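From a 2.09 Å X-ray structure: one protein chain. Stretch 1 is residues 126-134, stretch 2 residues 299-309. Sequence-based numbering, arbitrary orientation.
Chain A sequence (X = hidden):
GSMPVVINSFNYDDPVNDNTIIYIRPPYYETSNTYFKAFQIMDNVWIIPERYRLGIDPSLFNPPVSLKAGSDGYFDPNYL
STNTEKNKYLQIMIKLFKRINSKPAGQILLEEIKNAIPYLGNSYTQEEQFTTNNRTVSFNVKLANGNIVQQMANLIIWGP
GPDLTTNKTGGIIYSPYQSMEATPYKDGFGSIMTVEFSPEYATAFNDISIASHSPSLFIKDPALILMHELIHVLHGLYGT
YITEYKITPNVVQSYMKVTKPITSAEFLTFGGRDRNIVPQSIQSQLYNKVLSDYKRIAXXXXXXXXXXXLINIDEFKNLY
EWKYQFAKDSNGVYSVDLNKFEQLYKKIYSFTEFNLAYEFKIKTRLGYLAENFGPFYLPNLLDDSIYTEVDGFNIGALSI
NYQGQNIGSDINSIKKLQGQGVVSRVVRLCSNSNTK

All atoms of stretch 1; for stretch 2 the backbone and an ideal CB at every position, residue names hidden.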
# COMPACT_ATOMS: atom_id res chain seq x y z
N GLN A 126 35.95 18.03 -22.82
CA GLN A 126 36.01 19.43 -23.26
C GLN A 126 34.96 20.32 -22.58
O GLN A 126 33.76 19.98 -22.57
CB GLN A 126 35.81 19.53 -24.78
CG GLN A 126 36.91 18.90 -25.57
CD GLN A 126 36.70 17.40 -25.76
OE1 GLN A 126 35.71 16.82 -25.29
NE2 GLN A 126 37.65 16.75 -26.44
N GLU A 127 35.39 21.50 -22.11
CA GLU A 127 34.51 22.42 -21.39
C GLU A 127 33.37 22.97 -22.26
O GLU A 127 32.28 23.23 -21.75
CB GLU A 127 35.31 23.59 -20.82
CG GLU A 127 36.43 23.11 -19.86
CD GLU A 127 37.11 24.25 -19.10
OE1 GLU A 127 36.50 25.33 -18.96
OE2 GLU A 127 38.26 24.04 -18.65
N GLU A 128 33.62 23.13 -23.56
CA GLU A 128 32.62 23.68 -24.50
C GLU A 128 31.51 22.72 -24.89
O GLU A 128 30.57 23.07 -25.61
CB GLU A 128 33.31 24.17 -25.79
CG GLU A 128 34.37 25.19 -25.56
CD GLU A 128 35.69 24.59 -25.08
OE1 GLU A 128 35.85 23.35 -25.13
OE2 GLU A 128 36.53 25.38 -24.60
N GLN A 129 31.62 21.50 -24.41
CA GLN A 129 30.78 20.42 -24.89
C GLN A 129 29.98 19.77 -23.78
O GLN A 129 30.53 19.54 -22.69
CB GLN A 129 31.66 19.38 -25.57
CG GLN A 129 30.97 18.47 -26.54
CD GLN A 129 31.94 17.53 -27.22
OE1 GLN A 129 32.88 17.05 -26.60
NE2 GLN A 129 31.70 17.25 -28.50
N PHE A 130 28.70 19.54 -24.03
CA PHE A 130 27.91 18.60 -23.24
C PHE A 130 28.26 17.20 -23.74
O PHE A 130 27.93 16.84 -24.88
CB PHE A 130 26.40 18.84 -23.36
CG PHE A 130 25.85 19.89 -22.41
CD1 PHE A 130 26.50 20.18 -21.21
CD2 PHE A 130 24.71 20.60 -22.74
CE1 PHE A 130 25.99 21.18 -20.35
CE2 PHE A 130 24.19 21.59 -21.90
CZ PHE A 130 24.83 21.87 -20.69
N THR A 131 28.94 16.42 -22.91
CA THR A 131 29.41 15.09 -23.30
C THR A 131 28.52 13.95 -22.77
O THR A 131 28.37 13.73 -21.55
CB THR A 131 30.86 14.90 -22.84
OG1 THR A 131 31.66 15.89 -23.49
CG2 THR A 131 31.36 13.53 -23.20
N THR A 132 27.93 13.22 -23.70
CA THR A 132 26.99 12.16 -23.39
C THR A 132 27.57 10.77 -23.64
O THR A 132 27.03 9.79 -23.20
CB THR A 132 25.70 12.27 -24.23
OG1 THR A 132 26.02 12.04 -25.61
CG2 THR A 132 25.07 13.63 -24.08
N ASN A 133 28.69 10.67 -24.34
CA ASN A 133 29.05 9.36 -24.86
C ASN A 133 30.12 8.65 -24.06
O ASN A 133 31.18 8.28 -24.60
CB ASN A 133 29.50 9.49 -26.33
CG ASN A 133 30.63 10.47 -26.51
OD1 ASN A 133 30.84 11.36 -25.68
ND2 ASN A 133 31.38 10.31 -27.58
N ASN A 134 29.91 8.52 -22.76
CA ASN A 134 30.76 7.64 -21.98
C ASN A 134 29.99 7.05 -20.77
O ASN A 134 28.85 7.46 -20.48
CB ASN A 134 32.03 8.37 -21.54
CG ASN A 134 31.77 9.51 -20.58
OD1 ASN A 134 31.31 9.28 -19.46
ND2 ASN A 134 32.13 10.73 -20.98
N UNK A 299 31.50 28.11 -14.33
CA UNK A 299 32.42 28.64 -15.33
C UNK A 299 32.39 27.83 -16.64
O UNK A 299 32.45 28.38 -17.74
CB UNK A 299 33.84 28.66 -14.76
N UNK A 300 32.34 26.52 -16.49
CA UNK A 300 32.32 25.60 -17.61
C UNK A 300 30.97 25.67 -18.36
O UNK A 300 30.92 25.57 -19.58
CB UNK A 300 32.59 24.18 -17.12
N UNK A 301 29.89 25.89 -17.61
CA UNK A 301 28.56 26.00 -18.20
C UNK A 301 28.45 27.25 -19.08
O UNK A 301 27.67 27.29 -20.04
CB UNK A 301 27.49 26.03 -17.10
N UNK A 302 29.24 28.28 -18.77
CA UNK A 302 29.25 29.50 -19.60
C UNK A 302 29.91 29.27 -20.97
O UNK A 302 29.72 30.06 -21.91
CB UNK A 302 29.98 30.62 -18.86
N UNK A 303 30.63 28.17 -21.08
CA UNK A 303 31.37 27.86 -22.31
C UNK A 303 30.67 26.86 -23.24
O UNK A 303 31.09 26.69 -24.38
CB UNK A 303 32.75 27.31 -21.94
N UNK A 304 29.62 26.20 -22.77
CA UNK A 304 29.03 25.12 -23.54
C UNK A 304 28.30 25.63 -24.80
O UNK A 304 27.45 26.52 -24.71
CB UNK A 304 28.06 24.33 -22.66
N UNK A 305 28.69 25.12 -25.97
CA UNK A 305 28.01 25.52 -27.21
C UNK A 305 27.70 24.34 -28.10
O UNK A 305 27.20 24.51 -29.23
CB UNK A 305 28.86 26.53 -27.98
N UNK A 306 27.99 23.13 -27.63
CA UNK A 306 27.69 21.96 -28.44
C UNK A 306 27.48 20.71 -27.60
O UNK A 306 27.78 20.70 -26.39
CB UNK A 306 28.82 21.72 -29.45
N UNK A 307 26.98 19.64 -28.21
CA UNK A 307 26.72 18.41 -27.47
C UNK A 307 27.14 17.24 -28.32
O UNK A 307 27.21 17.38 -29.53
CB UNK A 307 25.25 18.29 -27.07
N UNK A 308 27.42 16.09 -27.70
CA UNK A 308 27.79 14.89 -28.47
C UNK A 308 26.57 14.10 -28.91
O UNK A 308 26.71 13.03 -29.49
CB UNK A 308 28.71 13.99 -27.64
N UNK A 309 25.38 14.63 -28.66
CA UNK A 309 24.18 13.95 -29.11
C UNK A 309 23.14 14.98 -29.48
O UNK A 309 23.27 16.16 -29.15
CB UNK A 309 23.65 13.00 -28.04

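Position 299 has helical angles (-62/-42) and no atom of stretch 1 within 5.5 Å of its ideal CB, so almost any helix-tolerant residue would suit; it is Ser 299. Position 300, also helical, points sideways, with Glu 127 OE1 4.5 Å from its ideal CB. A long side chain could run along the Gln 126 to Gln 129 turn, and a basic one would meet carbonyls and a carboxylate. Arg 300 is found: its CG lies 3.9 Å from Glu 127 CB, and its guanidinium has Glu 127 CA over one face.

Position 301 points away, with nothing within 5.5 Å, yet a branched apolar residue could reach back to the Phe 130 ring. Leu 301 does so, its CD1 3.8 Å from Phe 130 CZ at the ring edge. Position 302 points away and stretch 1 sets no limit on it; it is Asn 302, whose side chain is hydrogen-bonded elsewhere in the structure.

Position 303 points toward stretch 1, its ideal CB 4.1 Å from Glu 127 O. The Glu 127 carboxylate favours a long basic or polar residue. Lys 303 extends until its CD is 3.4 Å from Glu 127 OE1; NZ remains 4.1 Å from that oxygen, beyond a salt bridge, and makes a weak bond to Ser 299 O.

At 304, psi of 124° marks an extended backbone, and the ideal CB is 4.4 Å from Phe 130 CE1. Val, Ile or Leu would suit this aromatic surface. Val 304 places CG1 3.7 Å from the centroid of the Phe 130 ring, 5° off its normal, a CH-pi contact.

Position 305 (-135/4) points sideways, and its backbone does the work: N donates to Glu 128 O at 2.8 Å. Small or polar residues would fit; it is Asn 305.

Position 306 pairs with Gln 129 in a parallel bridge, and its O accepts from Phe 130 N at 2.8 Å. A beta-branched residue suits the extended angles and the neighbouring Gln 129 side chain. In Thr 306, CG2 packs 3.7 Å from Gln 129 CG.

Position 307 bridges Phe 130 in the same register. Its ideal CB is 3.8 Å from Phe 130 O and lies on the same face of the sheet as the Phe 130 side chain; a small or apolar residue would suit, and the geometry does not single one out. Ala 307 sets CB 3.9 Å from Phe 130 CB.

Position 308 points toward Thr 132 OG1 and Asn 133 OD1, both 3.9 Å from its ideal CB; Ser, Thr or Asn could exploit these polar atoms. Thr 308, chi1 p, hydrogen-bonds through OG1 to Thr 132 OG1 at 2.6 Å, while its N donates to Phe 130 O at 3.0 Å.

Position 309 has its ideal CB 3.5 Å from Thr 132 OG1, where a small residue fits readily: Ala 309.

Stretch 2 299-309: SRLNKVNTATA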
# COMPACT_ATOMS: atom_id res chain seq x y z
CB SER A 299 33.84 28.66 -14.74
OG SER A 299 34.74 29.32 -15.60
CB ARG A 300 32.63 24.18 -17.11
CG ARG A 300 32.47 23.12 -18.14
CD ARG A 300 32.35 21.76 -17.51
NE ARG A 300 33.66 21.23 -17.16
CZ ARG A 300 34.29 20.27 -17.81
NH1 ARG A 300 33.76 19.71 -18.90
NH2 ARG A 300 35.47 19.87 -17.37
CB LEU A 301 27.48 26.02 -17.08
CG LEU A 301 26.01 25.98 -17.47
CD1 LEU A 301 25.72 24.64 -18.21
CD2 LEU A 301 25.12 26.09 -16.22
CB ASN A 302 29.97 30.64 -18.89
CG ASN A 302 29.13 31.25 -17.76
OD1 ASN A 302 27.94 31.46 -17.93
ND2 ASN A 302 29.75 31.51 -16.62
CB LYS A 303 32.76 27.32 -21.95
CG LYS A 303 33.63 28.30 -21.15
CD LYS A 303 35.00 27.70 -20.87
CE LYS A 303 35.96 28.72 -20.25
NZ LYS A 303 35.48 29.25 -18.93
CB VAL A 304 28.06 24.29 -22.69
CG1 VAL A 304 27.22 23.35 -23.56
CG2 VAL A 304 28.83 23.51 -21.61
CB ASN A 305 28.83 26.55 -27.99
CG ASN A 305 30.21 26.04 -28.42
OD1 ASN A 305 30.49 24.84 -28.47
ND2 ASN A 305 31.06 26.97 -28.80
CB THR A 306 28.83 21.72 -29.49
OG1 THR A 306 28.38 20.83 -30.51
CG2 THR A 306 30.08 21.18 -28.84
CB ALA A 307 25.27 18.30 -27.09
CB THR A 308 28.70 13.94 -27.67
OG1 THR A 308 28.03 13.50 -26.47
CG2 THR A 308 30.00 14.62 -27.33
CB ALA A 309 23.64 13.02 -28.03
O HOH W 1 30.98 21.18 -20.12
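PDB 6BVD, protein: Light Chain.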